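Local coordinates for 2,3-dihydroxybenzoate-AMP ligase (Mycobacterium smegmatis, PDB 5KEI), which belongs to the ANL superfamily of AMP-binding enzymes, whose members join a large N-terminal domain to a smaller C-terminal one, at residues A[62-67]-A[104-109]; A[385-390]-A[427-432]; A[399-404]-A[437-442]. One frame throughout, in Å; residues are numbered along the deposited sequence.

Contact 1. Residues A[62-67]-A[104-109]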
ATOM      1  N   ILE A  62      13.454  24.638  -2.729  1.00 41.26           N
ATOM      2  CA  ILE A  62      12.900  24.090  -1.504  1.00 36.57           C
ATOM      3  C   ILE A  62      12.394  22.675  -1.769  1.00 37.78           C
ATOM      4  O   ILE A  62      11.636  22.453  -2.705  1.00 39.51           O
ATOM      5  CB  ILE A  62      11.759  24.959  -0.972  1.00 41.23           C
ATOM      6  CG1 ILE A  62      12.230  26.403  -0.803  1.00 37.84           C
ATOM      7  CG2 ILE A  62      11.260  24.408   0.340  1.00 38.04           C
ATOM      8  CD1 ILE A  62      13.356  26.546   0.188  1.00 44.27           C
ATOM      9  N   ALA A  63      12.828  21.714  -0.963  1.00 37.76           N
ATOM     10  CA  ALA A  63      12.454  20.327  -1.196  1.00 37.29           C
ATOM     11  C   ALA A  63      11.216  19.953  -0.390  1.00 35.43           C
ATOM     12  O   ALA A  63      10.260  19.405  -0.935  1.00 33.45           O
ATOM     13  CB  ALA A  63      13.614  19.392  -0.860  1.00 34.27           C
ATOM     14  N   VAL A  64      11.238  20.256   0.906  1.00 30.18           N
ATOM     15  CA  VAL A  64      10.166  19.871   1.804  1.00 30.02           C
ATOM     16  C   VAL A  64       9.821  21.037   2.736  1.00 38.85           C
ATOM     17  O   VAL A  64      10.693  21.823   3.094  1.00 38.86           O
ATOM     18  CB  VAL A  64      10.556  18.626   2.614  1.00 32.50           C
ATOM     19  CG1 VAL A  64      10.650  17.392   1.704  1.00 26.87           C
ATOM     20  CG2 VAL A  64      11.888  18.853   3.324  1.00 32.41           C
ATOM     21  N   ILE A  65       8.542  21.175   3.091  1.00 39.87           N
ATOM     22  CA  ILE A  65       8.094  22.227   4.012  1.00 36.66           C
ATOM     23  C   ILE A  65       7.121  21.653   5.035  1.00 36.24           C
ATOM     24  O   ILE A  65       6.316  20.793   4.696  1.00 38.60           O
ATOM     25  CB  ILE A  65       7.379  23.403   3.284  1.00 37.88           C
ATOM     26  CG1 ILE A  65       8.164  23.888   2.067  1.00 41.73           C
ATOM     27  CG2 ILE A  65       7.148  24.557   4.229  1.00 38.68           C
ATOM     28  CD1 ILE A  65       7.618  25.182   1.486  1.00 38.71           C
ATOM     29  N   ASP A  66       7.208  22.102   6.285  1.00 41.50           N
ATOM     30  CA  ASP A  66       6.129  21.877   7.248  1.00 43.79           C
ATOM     31  C   ASP A  66       5.957  23.153   8.055  1.00 45.37           C
ATOM     32  O   ASP A  66       6.592  24.165   7.750  1.00 50.81           O
ATOM     33  CB  ASP A  66       6.368  20.648   8.158  1.00 36.53           C
ATOM     34  CG  ASP A  66       7.657  20.730   8.991  1.00 46.06           C
ATOM     35  OD1 ASP A  66       8.057  21.831   9.419  1.00 48.72           O
ATOM     36  OD2 ASP A  66       8.266  19.662   9.243  1.00 43.75           O
ATOM     37  N   ALA A  67       5.104  23.095   9.071  1.00 48.43           N
ATOM     38  CA  ALA A  67       4.711  24.264   9.851  1.00 52.74           C
ATOM     39  C   ALA A  67       5.896  25.073  10.377  1.00 53.42           C
ATOM     40  O   ALA A  67       5.883  26.309  10.347  1.00 56.35           O
ATOM     41  CB  ALA A  67       3.828  23.828  11.009  1.00 47.93           C
ATOM     42  N   ASN A 104       2.975  13.613   9.583  1.00 37.10           N
ATOM     43  CA  ASN A 104       3.322  14.419   8.405  1.00 32.50           C
ATOM     44  C   ASN A 104       4.179  15.634   8.741  1.00 32.36           C
ATOM     45  O   ASN A 104       3.674  16.725   8.982  1.00 30.64           O
ATOM     46  CB  ASN A 104       2.065  14.876   7.677  1.00 31.19           C
ATOM     47  CG  ASN A 104       1.456  13.776   6.854  1.00 32.03           C
ATOM     48  OD1 ASN A 104       1.814  12.592   7.000  1.00 28.98           O
ATOM     49  ND2 ASN A 104       0.541  14.150   5.969  1.00 29.58           N
ATOM     50  N   THR A 105       5.485  15.403   8.709  1.00 33.42           N
ATOM     51  CA  THR A 105       6.529  16.330   9.116  1.00 34.13           C
ATOM     52  C   THR A 105       7.587  16.316   8.015  1.00 35.07           C
ATOM     53  O   THR A 105       7.720  15.312   7.312  1.00 34.21           O
ATOM     54  CB  THR A 105       7.156  15.902  10.505  1.00 38.97           C
ATOM     55  OG1 THR A 105       8.383  16.592  10.730  1.00 38.46           O
ATOM     56  CG2 THR A 105       7.448  14.364  10.577  1.00 36.85           C
ATOM     57  N   ALA A 106       8.339  17.402   7.851  1.00 34.92           N
ATOM     58  CA  ALA A 106       9.488  17.365   6.943  1.00 34.11           C
ATOM     59  C   ALA A 106      10.413  16.227   7.345  1.00 35.97           C
ATOM     60  O   ALA A 106      11.044  15.600   6.500  1.00 39.61           O
ATOM     61  CB  ALA A 106      10.241  18.682   6.950  1.00 36.07           C
ATOM     62  N   GLU A 107      10.460  15.943   8.642  1.00 33.43           N
ATOM     63  CA  GLU A 107      11.314  14.897   9.185  1.00 35.57           C
ATOM     64  C   GLU A 107      10.998  13.509   8.599  1.00 36.39           C
ATOM     65  O   GLU A 107      11.835  12.598   8.646  1.00 32.97           O
ATOM     66  CB  GLU A 107      11.196  14.879  10.713  1.00 34.22           C
ATOM     67  CG  GLU A 107      12.356  14.217  11.426  1.00 39.56           C
ATOM     68  CD  GLU A 107      13.701  14.880  11.140  1.00 41.50           C
ATOM     69  OE1 GLU A 107      13.734  16.096  10.839  1.00 46.90           O
ATOM     70  OE2 GLU A 107      14.732  14.177  11.214  1.00 44.83           O
ATOM     71  N   PHE A 108       9.797  13.350   8.041  1.00 33.71           N
ATOM     72  CA  PHE A 108       9.420  12.082   7.417  1.00 33.37           C
ATOM     73  C   PHE A 108      10.372  11.793   6.251  1.00 32.32           C
ATOM     74  O   PHE A 108      10.807  10.650   6.057  1.00 29.68           O
ATOM     75  CB  PHE A 108       7.942  12.107   6.954  1.00 33.51           C
ATOM     76  CG  PHE A 108       7.539  10.916   6.112  1.00 31.13           C
ATOM     77  CD1 PHE A 108       7.062   9.757   6.700  1.00 27.15           C
ATOM     78  CD2 PHE A 108       7.652  10.956   4.732  1.00 30.22           C
ATOM     79  CE1 PHE A 108       6.705   8.670   5.929  1.00 30.86           C
ATOM     80  CE2 PHE A 108       7.297   9.865   3.953  1.00 31.02           C
ATOM     81  CZ  PHE A 108       6.817   8.725   4.549  1.00 28.82           C
ATOM     82  N   ALA A 109      10.694  12.841   5.491  1.00 30.07           N
ATOM     83  CA  ALA A 109      11.650  12.744   4.389  1.00 34.85           C
ATOM     84  C   ALA A 109      13.065  12.462   4.892  1.00 30.15           C
ATOM     85  O   ALA A 109      13.807  11.727   4.250  1.00 32.22           O
ATOM     86  CB  ALA A 109      11.639  14.046   3.520  1.00 29.92           C
TER
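The carboxylate of Asp66 reaches across to the start of a helical turn, where OD2 accepts from Ala106 N at 2.7 Å with an N-H...O angle of 162°. Asp66 OD2 uses its anti lone pair, the one turned away from OD1, and lies 3.2 Å from Ala106 CB. A weak second bond comes from Thr105 OG1, 3.4 Å from Asp66 OD2. Thr105 OG1 sits anti to its own backbone N (chi1 165°) and accepts from Glu107 N at 3.0 Å, a capping bond at the beginning of helix 107-117. A negative carboxylate beside this helix start would probably be stabilised by the helix dipole.

Beside the polar group, Val64 presents both methyls: CG1 meets Ala109 CB at 3.9 Å and CG2 meets Ala106 CB at 4.0 Å, so the two alanines, one turn apart, receive one branched side chain. Val64 belongs to strand 62-65, where Ala63 and Val64 together face His71 in a classic beta bulge. Asp66 follows directly after the strand, with CG in the crowded position between N and the carbonyl carbon (chi1 59°). Its other oxygen, OD1, is held by the backbone N atoms of Asp68 and His69, which fixes the rotation of the carboxylate.

Contact 2. Residues A[385-390]-A[427-432]; sequences EIRIVD and SPDGFY
Arg387 and Phe431 both set CG anti to their own carbonyl carbon, beside the backbone N, and Arg387 then bends at chi3 (62°), so that its aliphatic part lies over the Phe431 ring. Arg387 CD stands 3.7 Å from the centroid of the Phe431 ring and 12° off the normal, a CH-pi contact over the face. The guanidinium plane is perpendicular to the ring (90°), and its edge is turned to the ring, with Arg387 NH1 3.7 Å from Phe431 CD1. Arg387 CZ is far enough from the ring for the cation-pi attraction to be weak at most. Arg387 NH1 forms a long salt bridge with Asp429 OD2 at 3.8 Å.

Glu385 comes to the ring at its edge instead. The carbonyl O of Glu385 lies near the ring plane, 3.6 Å from Phe431 CE2, while Glu385 CB approaches the same CE2 at 3.8 Å. The carboxylate of Glu385 is engaged by Arg407 in a salt bridge. Phe431 also rests on Arg407 of strand 402-407, next to strand 385-389, which is an outermost strand of a four-stranded antiparallel sheet; Phe431 thus packs the loop between helix 419-425 and strand 432-440 against this sheet.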
ATOM      1  N   GLU A 385      -0.819  -4.955 -17.535  1.00 32.84           N
ATOM      2  CA  GLU A 385      -1.723  -5.953 -18.086  1.00 36.46           C
ATOM      3  C   GLU A 385      -2.939  -6.149 -17.185  1.00 39.78           C
ATOM      4  O   GLU A 385      -2.804  -6.604 -16.045  1.00 36.09           O
ATOM      5  CB  GLU A 385      -0.997  -7.285 -18.251  1.00 36.06           C
ATOM      6  CG  GLU A 385       0.404  -7.180 -18.793  1.00 38.94           C
ATOM      7  CD  GLU A 385       1.081  -8.536 -18.876  1.00 47.60           C
ATOM      8  OE1 GLU A 385       0.470  -9.449 -19.473  1.00 49.72           O
ATOM      9  OE2 GLU A 385       2.209  -8.696 -18.335  1.00 50.57           O
ATOM     10  N   ILE A 386      -4.128  -5.814 -17.669  1.00 37.40           N
ATOM     11  CA  ILE A 386      -5.284  -6.064 -16.833  1.00 38.34           C
ATOM     12  C   ILE A 386      -6.187  -7.127 -17.438  1.00 39.08           C
ATOM     13  O   ILE A 386      -6.420  -7.174 -18.645  1.00 42.10           O
ATOM     14  CB  ILE A 386      -6.090  -4.765 -16.541  1.00 39.63           C
ATOM     15  CG1 ILE A 386      -7.076  -4.418 -17.656  1.00 43.15           C
ATOM     16  CG2 ILE A 386      -5.146  -3.604 -16.222  1.00 42.38           C
ATOM     17  CD1 ILE A 386      -7.986  -3.221 -17.326  1.00 34.82           C
ATOM     18  N   ARG A 387      -6.657  -8.010 -16.569  1.00 34.97           N
ATOM     19  CA  ARG A 387      -7.685  -8.964 -16.921  1.00 41.06           C
ATOM     20  C   ARG A 387      -8.926  -8.687 -16.074  1.00 41.47           C
ATOM     21  O   ARG A 387      -8.831  -8.447 -14.875  1.00 40.35           O
ATOM     22  CB  ARG A 387      -7.186 -10.395 -16.716  1.00 39.83           C
ATOM     23  CG  ARG A 387      -6.036 -10.784 -17.629  1.00 42.57           C
ATOM     24  CD  ARG A 387      -5.363 -12.070 -17.149  1.00 50.71           C
ATOM     25  NE  ARG A 387      -6.276 -13.213 -17.171  1.00 55.23           N
ATOM     26  CZ  ARG A 387      -5.986 -14.412 -16.675  1.00 54.48           C
ATOM     27  NH1 ARG A 387      -4.802 -14.626 -16.110  1.00 51.62           N
ATOM     28  NH2 ARG A 387      -6.885 -15.390 -16.737  1.00 56.52           N
ATOM     29  N   ILE A 388     -10.083  -8.674 -16.717  1.00 37.71           N
ATOM     30  CA  ILE A 388     -11.344  -8.584 -16.016  1.00 39.46           C
ATOM     31  C   ILE A 388     -12.049  -9.929 -16.210  1.00 44.75           C
ATOM     32  O   ILE A 388     -12.446 -10.278 -17.328  1.00 44.50           O
ATOM     33  CB  ILE A 388     -12.196  -7.412 -16.530  1.00 39.41           C
ATOM     34  CG1 ILE A 388     -11.390  -6.108 -16.447  1.00 40.63           C
ATOM     35  CG2 ILE A 388     -13.474  -7.302 -15.725  1.00 39.46           C
ATOM     36  CD1 ILE A 388     -12.175  -4.855 -16.792  1.00 31.73           C
ATOM     37  N   VAL A 389     -12.167 -10.702 -15.130  1.00 41.60           N
ATOM     38  CA  VAL A 389     -12.610 -12.094 -15.259  1.00 46.20           C
ATOM     39  C   VAL A 389     -13.903 -12.401 -14.508  1.00 44.40           C
ATOM     40  O   VAL A 389     -14.310 -11.665 -13.613  1.00 42.86           O
ATOM     41  CB  VAL A 389     -11.511 -13.097 -14.775  1.00 42.16           C
ATOM     42  CG1 VAL A 389     -10.196 -12.831 -15.483  1.00 41.29           C
ATOM     43  CG2 VAL A 389     -11.335 -13.035 -13.268  1.00 39.16           C
ATOM     44  N   ASP A 390     -14.549 -13.500 -14.882  1.00 49.62           N
ATOM     45  CA  ASP A 390     -15.746 -13.951 -14.181  1.00 50.72           C
ATOM     46  C   ASP A 390     -15.406 -14.934 -13.074  1.00 48.19           C
ATOM     47  O   ASP A 390     -14.237 -15.185 -12.781  1.00 50.04           O
ATOM     48  CB  ASP A 390     -16.746 -14.580 -15.156  1.00 52.78           C
ATOM     49  CG  ASP A 390     -16.158 -15.733 -15.947  1.00 55.94           C
ATOM     50  OD1 ASP A 390     -15.529 -16.631 -15.346  1.00 52.30           O
ATOM     51  OD2 ASP A 390     -16.317 -15.732 -17.190  1.00 59.61           O
ATOM     52  N   SER A 427      -2.957 -15.543  -9.252  1.00 41.42           N
ATOM     53  CA  SER A 427      -2.991 -16.342 -10.480  1.00 43.74           C
ATOM     54  C   SER A 427      -1.776 -17.280 -10.672  1.00 46.15           C
ATOM     55  O   SER A 427      -0.668 -16.979 -10.225  1.00 43.71           O
ATOM     56  CB  SER A 427      -3.107 -15.354 -11.662  1.00 42.05           C
ATOM     57  OG  SER A 427      -2.821 -15.921 -12.922  1.00 49.40           O
ATOM     58  N   PRO A 428      -1.974 -18.432 -11.337  1.00 52.64           N
ATOM     59  CA  PRO A 428      -0.810 -19.282 -11.641  1.00 50.14           C
ATOM     60  C   PRO A 428       0.163 -18.595 -12.609  1.00 50.45           C
ATOM     61  O   PRO A 428       1.363 -18.849 -12.551  1.00 48.52           O
ATOM     62  CB  PRO A 428      -1.435 -20.529 -12.282  1.00 48.69           C
ATOM     63  CG  PRO A 428      -2.866 -20.528 -11.826  1.00 46.86           C
ATOM     64  CD  PRO A 428      -3.247 -19.079 -11.704  1.00 54.75           C
ATOM     65  N   ASP A 429      -0.365 -17.736 -13.483  1.00 51.46           N
ATOM     66  CA  ASP A 429       0.448 -16.938 -14.401  1.00 50.19           C
ATOM     67  C   ASP A 429       1.215 -15.846 -13.688  1.00 50.26           C
ATOM     68  O   ASP A 429       2.173 -15.297 -14.236  1.00 47.82           O
ATOM     69  CB  ASP A 429      -0.413 -16.282 -15.477  1.00 52.18           C
ATOM     70  CG  ASP A 429      -0.970 -17.270 -16.460  1.00 60.19           C
ATOM     71  OD1 ASP A 429      -0.399 -18.380 -16.589  1.00 62.65           O
ATOM     72  OD2 ASP A 429      -1.982 -16.933 -17.107  1.00 63.38           O
ATOM     73  N   GLY A 430       0.766 -15.503 -12.485  1.00 42.04           N
ATOM     74  CA  GLY A 430       1.399 -14.446 -11.718  1.00 43.16           C
ATOM     75  C   GLY A 430       0.673 -13.111 -11.777  1.00 38.49           C
ATOM     76  O   GLY A 430       1.288 -12.074 -11.568  1.00 38.01           O
ATOM     77  N   PHE A 431      -0.625 -13.136 -12.075  1.00 39.71           N
ATOM     78  CA  PHE A 431      -1.466 -11.950 -11.941  1.00 39.49           C
ATOM     79  C   PHE A 431      -1.937 -11.814 -10.493  1.00 42.14           C
ATOM     80  O   PHE A 431      -2.332 -12.801  -9.863  1.00 40.01           O
ATOM     81  CB  PHE A 431      -2.677 -12.014 -12.882  1.00 39.84           C
ATOM     82  CG  PHE A 431      -2.353 -11.718 -14.333  1.00 41.20           C
ATOM     83  CD1 PHE A 431      -1.769 -12.674 -15.138  1.00 43.87           C
ATOM     84  CD2 PHE A 431      -2.649 -10.479 -14.889  1.00 42.41           C
ATOM     85  CE1 PHE A 431      -1.484 -12.400 -16.465  1.00 42.51           C
ATOM     86  CE2 PHE A 431      -2.365 -10.200 -16.216  1.00 37.78           C
ATOM     87  CZ  PHE A 431      -1.783 -11.165 -16.997  1.00 40.20           C
ATOM     88  N   TYR A 432      -1.885 -10.596  -9.960  1.00 37.37           N
ATOM     89  CA  TYR A 432      -2.449 -10.330  -8.641  1.00 33.52           C
ATOM     90  C   TYR A 432      -3.970 -10.219  -8.740  1.00 35.04           C
ATOM     91  O   TYR A 432      -4.468  -9.514  -9.607  1.00 33.42           O
ATOM     92  CB  TYR A 432      -1.856  -9.047  -8.052  1.00 28.83           C
ATOM     93  CG  TYR A 432      -2.600  -8.570  -6.841  1.00 32.03           C
ATOM     94  CD1 TYR A 432      -2.662  -9.353  -5.688  1.00 30.40           C
ATOM     95  CD2 TYR A 432      -3.243  -7.339  -6.833  1.00 31.37           C
ATOM     96  CE1 TYR A 432      -3.350  -8.922  -4.570  1.00 31.09           C
ATOM     97  CE2 TYR A 432      -3.936  -6.896  -5.708  1.00 27.28           C
ATOM     98  CZ  TYR A 432      -3.990  -7.694  -4.584  1.00 33.40           C
ATOM     99  OH  TYR A 432      -4.690  -7.271  -3.468  1.00 29.21           O
TER

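Contact 3. Residues A[399-404]-A[437-442]; sequences GAEGEL and RVRRFA
Three hydrogen bonds grip the oxygen of water 1: it accepts from Gly399 N at 3.1 Å and from Arg440 N at 2.8 Å, and donates to Ala400 O at 2.6 Å. The water thus links the two backbones where direct pairing of the antiparallel strands 402-407 and 432-440 gives way to loop. At the paired end, Gly402 and Val438 form an antiparallel hydrogen-bonded pair. Gly402 N donates to Val438 O at 3.0 Å (159°), and Val438 N returns a bond to Gly402 O at 3.1 Å (160°), each donor nearly along the axis of the C=O it meets. Glu403 with Arg437 is the next pair, non-hydrogen-bonded. Val438 O receives a second, softer contact, a CA-H...O from Glu401 CA at 3.3 Å, so two neighbouring residues converge on one acceptor.

Gly399 adopts backbone angles at which a CB would be jammed against the preceding carbonyl O, which explains a glycine at this bend. On one side of the pair, the extended Glu401 side chain crosses Arg437 obliquely; Glu401 OE1 comes 3.1 Å from Arg437 CD and lies at the edge of the guanidinium, the carboxylate and guanidinium planes being only 14° apart. Their charged atoms stay beyond salt-bridge range, so any attraction is probably modest. Arg439, extended from CG to NE, instead forms its salt bridge with Glu451 of the adjoining strand 450-455. On the side of the sheet where Val438 points, Leu404 meets it, Leu404 CB touching Val438 CG2 at 3.8 Å.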
ATOM      1  N   GLY A 399     -16.876  -4.574 -21.622  1.00 41.67           N
ATOM      2  CA  GLY A 399     -17.934  -3.753 -21.070  1.00 43.63           C
ATOM      3  C   GLY A 399     -18.657  -4.383 -19.897  1.00 38.22           C
ATOM      4  O   GLY A 399     -19.391  -3.704 -19.184  1.00 42.74           O
ATOM      5  N   ALA A 400     -18.463  -5.683 -19.708  1.00 40.11           N
ATOM      6  CA  ALA A 400     -19.057  -6.400 -18.586  1.00 34.75           C
ATOM      7  C   ALA A 400     -18.203  -6.260 -17.315  1.00 39.78           C
ATOM      8  O   ALA A 400     -17.007  -5.967 -17.391  1.00 35.09           O
ATOM      9  CB  ALA A 400     -19.242  -7.872 -18.943  1.00 33.30           C
ATOM     10  N   GLU A 401     -18.836  -6.474 -16.161  1.00 41.22           N
ATOM     11  CA  GLU A 401     -18.176  -6.450 -14.858  1.00 35.06           C
ATOM     12  C   GLU A 401     -17.500  -7.771 -14.517  1.00 39.01           C
ATOM     13  O   GLU A 401     -18.064  -8.842 -14.760  1.00 38.89           O
ATOM     14  CB  GLU A 401     -19.180  -6.144 -13.745  1.00 39.43           C
ATOM     15  CG  GLU A 401     -19.842  -4.791 -13.772  1.00 44.40           C
ATOM     16  CD  GLU A 401     -20.743  -4.613 -12.554  1.00 57.31           C
ATOM     17  OE1 GLU A 401     -20.714  -5.502 -11.674  1.00 60.88           O
ATOM     18  OE2 GLU A 401     -21.476  -3.605 -12.465  1.00 55.36           O
ATOM     19  N   GLY A 402     -16.315  -7.699 -13.915  1.00 31.53           N
ATOM     20  CA  GLY A 402     -15.657  -8.899 -13.423  1.00 32.07           C
ATOM     21  C   GLY A 402     -14.666  -8.593 -12.320  1.00 32.43           C
ATOM     22  O   GLY A 402     -14.622  -7.479 -11.803  1.00 31.91           O
ATOM     23  N   GLU A 403     -13.861  -9.573 -11.940  1.00 28.26           N
ATOM     24  CA  GLU A 403     -12.809  -9.272 -10.999  1.00 31.39           C
ATOM     25  C   GLU A 403     -11.560  -8.798 -11.744  1.00 34.36           C
ATOM     26  O   GLU A 403     -11.143  -9.388 -12.742  1.00 35.21           O
ATOM     27  CB  GLU A 403     -12.483 -10.478 -10.126  1.00 33.53           C
ATOM     28  CG  GLU A 403     -11.358 -10.195  -9.139  1.00 37.23           C
ATOM     29  CD  GLU A 403     -11.095 -11.348  -8.195  1.00 46.02           C
ATOM     30  OE1 GLU A 403     -11.579 -12.473  -8.468  1.00 50.01           O
ATOM     31  OE2 GLU A 403     -10.403 -11.117  -7.176  1.00 45.21           O
ATOM     32  N   LEU A 404     -10.971  -7.722 -11.250  1.00 36.46           N
ATOM     33  CA  LEU A 404      -9.733  -7.188 -11.803  1.00 37.65           C
ATOM     34  C   LEU A 404      -8.498  -8.002 -11.369  1.00 38.61           C
ATOM     35  O   LEU A 404      -8.277  -8.243 -10.182  1.00 37.93           O
ATOM     36  CB  LEU A 404      -9.584  -5.730 -11.390  1.00 32.13           C
ATOM     37  CG  LEU A 404      -8.266  -5.072 -11.768  1.00 35.96           C
ATOM     38  CD1 LEU A 404      -8.140  -4.969 -13.286  1.00 34.45           C
ATOM     39  CD2 LEU A 404      -8.150  -3.705 -11.097  1.00 36.58           C
ATOM     40  N   ARG A 437     -14.326  -5.305  -8.151  1.00 36.93           N
ATOM     41  CA  ARG A 437     -15.248  -5.527  -9.255  1.00 37.04           C
ATOM     42  C   ARG A 437     -15.199  -4.287 -10.128  1.00 36.35           C
ATOM     43  O   ARG A 437     -15.426  -3.183  -9.636  1.00 40.86           O
ATOM     44  CB  ARG A 437     -16.670  -5.788  -8.738  1.00 38.41           C
ATOM     45  CG  ARG A 437     -17.602  -6.483  -9.724  1.00 43.90           C
ATOM     46  CD  ARG A 437     -19.062  -6.420  -9.249  1.00 48.02           C
ATOM     47  NE  ARG A 437     -19.239  -6.770  -7.833  1.00 53.03           N
ATOM     48  CZ  ARG A 437     -20.057  -6.120  -7.001  1.00 56.99           C
ATOM     49  NH1 ARG A 437     -20.757  -5.076  -7.451  1.00 51.08           N
ATOM     50  NH2 ARG A 437     -20.174  -6.499  -5.723  1.00 51.85           N
ATOM     51  N   VAL A 438     -14.873  -4.455 -11.408  1.00 32.48           N
ATOM     52  CA  VAL A 438     -14.723  -3.317 -12.323  1.00 34.62           C
ATOM     53  C   VAL A 438     -15.276  -3.640 -13.711  1.00 31.59           C
ATOM     54  O   VAL A 438     -15.492  -4.794 -14.059  1.00 35.67           O
ATOM     55  CB  VAL A 438     -13.222  -2.884 -12.492  1.00 36.97           C
ATOM     56  CG1 VAL A 438     -12.540  -2.612 -11.143  1.00 33.38           C
ATOM     57  CG2 VAL A 438     -12.436  -3.948 -13.260  1.00 34.97           C
ATOM     58  N   ARG A 439     -15.493  -2.612 -14.513  1.00 33.90           N
ATOM     59  CA  ARG A 439     -15.727  -2.823 -15.933  1.00 36.27           C
ATOM     60  C   ARG A 439     -14.899  -1.809 -16.689  1.00 36.15           C
ATOM     61  O   ARG A 439     -14.642  -0.714 -16.181  1.00 39.06           O
ATOM     62  CB  ARG A 439     -17.212  -2.706 -16.291  1.00 35.37           C
ATOM     63  CG  ARG A 439     -17.823  -1.375 -15.986  1.00 36.56           C
ATOM     64  CD  ARG A 439     -19.322  -1.440 -16.127  1.00 46.87           C
ATOM     65  NE  ARG A 439     -19.930  -0.134 -15.910  1.00 52.56           N
ATOM     66  CZ  ARG A 439     -21.184   0.167 -16.236  1.00 66.31           C
ATOM     67  NH1 ARG A 439     -21.964  -0.759 -16.786  1.00 73.37           N
ATOM     68  NH2 ARG A 439     -21.662   1.389 -16.014  1.00 54.55           N
ATOM     69  N   ARG A 440     -14.427  -2.205 -17.867  1.00 37.05           N
ATOM     70  CA  ARG A 440     -13.745  -1.301 -18.783  1.00 33.78           C
ATOM     71  C   ARG A 440     -14.693  -1.032 -19.931  1.00 41.33           C
ATOM     72  O   ARG A 440     -15.082  -1.958 -20.647  1.00 43.52           O
ATOM     73  CB  ARG A 440     -12.443  -1.899 -19.292  1.00 38.75           C
ATOM     74  CG  ARG A 440     -11.777  -1.074 -20.397  1.00 47.72           C
ATOM     75  CD  ARG A 440     -10.379  -1.603 -20.727  1.00 46.63           C
ATOM     76  NE  ARG A 440     -10.346  -3.064 -20.686  1.00 59.32           N
ATOM     77  CZ  ARG A 440      -9.233  -3.792 -20.641  1.00 61.84           C
ATOM     78  NH1 ARG A 440      -8.045  -3.192 -20.639  1.00 63.80           N
ATOM     79  NH2 ARG A 440      -9.308  -5.120 -20.592  1.00 56.46           N
ATOM     80  N   PHE A 441     -15.101   0.222 -20.088  1.00 41.63           N
ATOM     81  CA  PHE A 441     -16.019   0.585 -21.164  1.00 42.80           C
ATOM     82  C   PHE A 441     -15.402   0.251 -22.527  1.00 45.41           C
ATOM     83  O   PHE A 441     -14.233   0.577 -22.792  1.00 45.51           O
ATOM     84  CB  PHE A 441     -16.383   2.070 -21.089  1.00 42.42           C
ATOM     85  CG  PHE A 441     -17.046   2.472 -19.800  1.00 39.76           C
ATOM     86  CD1 PHE A 441     -18.404   2.265 -19.612  1.00 36.61           C
ATOM     87  CD2 PHE A 441     -16.317   3.075 -18.786  1.00 38.16           C
ATOM     88  CE1 PHE A 441     -19.024   2.636 -18.423  1.00 40.60           C
ATOM     89  CE2 PHE A 441     -16.929   3.449 -17.596  1.00 39.88           C
ATOM     90  CZ  PHE A 441     -18.281   3.230 -17.411  1.00 39.65           C
ATOM     91  N   ALA A 442     -16.178  -0.410 -23.384  1.00 49.50           N
ATOM     92  CA  ALA A 442     -15.675  -0.829 -24.698  1.00 53.34           C
ATOM     93  C   ALA A 442     -16.098   0.131 -25.815  1.00 46.98           C
ATOM     94  O   ALA A 442     -15.566   0.078 -26.914  1.00 49.37           O
ATOM     95  CB  ALA A 442     -16.145  -2.250 -25.018  1.00 46.53           C
TER
HETATM   96  O   HOH W   1     -15.342  -4.622 -18.939  1.00 35.78           O

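In the fold
From the N terminus, contact 1 comes first, closing a loop of 36 residues that holds helix 73-88 and strand 97-101; it ties strand 62-65 of the nine-stranded mixed sheet to helix 107-117, which follows a strand of the seven-stranded sheet. Contacts 2 and 3 come much later and cross, their segments alternating as 385-390, 399-404, 427-432 and 437-442. Contact 2 closes a loop of 36 residues, with strand 402-407 and helix 419-425 in it, and contact 3 one of 32 residues. Both serve the four-stranded antiparallel sheet and touch directly, Val389 O lying 2.7 Å from Glu403 N, a probable hydrogen bond. Contact 1 lies on the opposite side of the chain's centre.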